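Local atomic coordinates of probable zinc protease (Pseudomonas aeruginosa, PDB entry 4NNZ), a protein that probably acts as a zinc-dependent metallopeptidase of the M16 family, as one subunit of a heterodimeric protease. Residues A[53-57]-A[120-124]. Numbering follows the deposited sequence.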
# COMPACT_ATOMS: atom_id res chain seq x y z
N LEU A 53 13.01 14.80 -2.19
CA LEU A 53 12.86 16.20 -2.40
C LEU A 53 13.61 16.91 -1.32
O LEU A 53 14.21 17.92 -1.56
CB LEU A 53 11.39 16.58 -2.39
CG LEU A 53 11.00 18.02 -2.63
CD1 LEU A 53 11.55 18.57 -3.92
CD2 LEU A 53 9.51 18.20 -2.59
N GLU A 54 13.57 16.37 -0.12
CA GLU A 54 14.27 16.93 0.99
C GLU A 54 15.75 16.83 0.79
O GLU A 54 16.46 17.78 0.92
CB GLU A 54 13.87 16.21 2.26
CG GLU A 54 14.75 16.50 3.44
CD GLU A 54 15.67 15.37 3.77
OE1 GLU A 54 15.21 14.31 4.15
OE2 GLU A 54 16.87 15.56 3.64
N HIS A 55 16.20 15.65 0.46
CA HIS A 55 17.58 15.43 0.19
C HIS A 55 18.12 16.44 -0.82
O HIS A 55 19.23 16.87 -0.74
CB HIS A 55 17.75 14.02 -0.31
CG HIS A 55 19.16 13.64 -0.56
ND1 HIS A 55 19.92 12.94 0.34
CD2 HIS A 55 19.97 13.86 -1.62
CE1 HIS A 55 21.12 12.75 -0.15
NE2 HIS A 55 21.18 13.30 -1.34
N MET A 56 17.30 16.82 -1.76
CA MET A 56 17.73 17.67 -2.83
C MET A 56 17.90 19.13 -2.46
O MET A 56 18.73 19.81 -3.00
CB MET A 56 16.75 17.56 -3.98
CG MET A 56 17.41 17.28 -5.29
SD MET A 56 17.27 15.58 -5.69
CE MET A 56 17.33 15.69 -7.45
N MET A 57 17.12 19.61 -1.53
CA MET A 57 17.30 20.94 -1.03
C MET A 57 18.29 20.87 0.09
O MET A 57 17.99 21.11 1.23
CB MET A 57 15.99 21.51 -0.56
CG MET A 57 14.94 21.42 -1.62
SD MET A 57 13.31 21.62 -0.94
CE MET A 57 12.92 23.16 -1.73
N GLN A 120 21.92 18.39 -11.40
CA GLN A 120 22.00 18.03 -10.02
C GLN A 120 21.20 16.78 -9.78
O GLN A 120 21.60 15.92 -9.05
CB GLN A 120 21.46 19.18 -9.18
CG GLN A 120 21.73 19.11 -7.70
CD GLN A 120 20.98 20.17 -6.90
OE1 GLN A 120 20.98 21.34 -7.24
NE2 GLN A 120 20.35 19.75 -5.82
N PHE A 121 20.03 16.72 -10.37
CA PHE A 121 19.11 15.68 -10.06
C PHE A 121 19.69 14.35 -10.43
O PHE A 121 19.68 13.45 -9.66
CB PHE A 121 17.81 15.89 -10.82
CG PHE A 121 16.88 14.74 -10.73
CD1 PHE A 121 16.22 14.49 -9.58
CD2 PHE A 121 16.70 13.90 -11.78
CE1 PHE A 121 15.38 13.43 -9.48
CE2 PHE A 121 15.86 12.83 -11.68
CZ PHE A 121 15.20 12.60 -10.53
N LYS A 122 20.26 14.28 -11.60
CA LYS A 122 20.75 13.04 -12.10
C LYS A 122 21.81 12.46 -11.20
O LYS A 122 21.88 11.27 -11.06
CB LYS A 122 21.33 13.23 -13.47
CG LYS A 122 20.47 12.68 -14.56
CD LYS A 122 19.83 13.80 -15.36
CE LYS A 122 18.91 13.26 -16.43
NZ LYS A 122 19.56 13.19 -17.76
N SER A 123 22.66 13.29 -10.65
CA SER A 123 23.60 12.81 -9.66
C SER A 123 23.01 12.38 -8.34
O SER A 123 23.39 11.37 -7.81
CB SER A 123 24.75 13.79 -9.46
OG SER A 123 24.49 14.65 -8.39
N GLU A 124 22.11 13.17 -7.79
CA GLU A 124 21.54 12.89 -6.50
C GLU A 124 20.72 11.62 -6.41
O GLU A 124 20.69 10.99 -5.39
CB GLU A 124 20.76 14.07 -5.98
CG GLU A 124 21.61 15.20 -5.48
CD GLU A 124 22.52 14.82 -4.32
OE1 GLU A 124 22.08 14.09 -3.41
OE2 GLU A 124 23.67 15.29 -4.30
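When a helix end docks beside another helix, a few long side chains can bridge backbones that stay apart, and this pair illustrates the principle: the nearest CA atoms, of M56 and E124, are 7.1 Å from each other. M56 gives up the most surface. Its CB starts sideways and its chi1 (-129°) and chi2 (101°) lie between the usual wells, yet the thioether reaches across, bringing SD to 3.8 Å from CB of E124. SD also makes an oblique Met-aromatic contact with F121, 5.4 Å from the ring centroid.

Polar links accompany this apolar one. With chi1 t, H55 extends its imidazole so that NE2 donates to OE1 of E124, whose m,m rotamer curls the chain to present OE1 to H55; the modelled 2.4 Å is very short and the OE1 position less sure. Q120, extended in t,t, offers NE2 to the backbone O of M56 at 3.3 Å, a weak bond at the end of helix 49-56.

E54 and H55 fit the glutamate and second histidine of the inverted HxxEH motif, by analogy with M16 relatives probably general base and zinc ligand; the family's glutamate ligand comes about 76 residues after that histidine, beyond E124 on helix 118-137. E54 hydrogen-bonds T84 and touches Y91 of strand 89-96, while H55 also packs on V127 and I128 of helix 118-137, and M56 and M57 lean on helix 174-184.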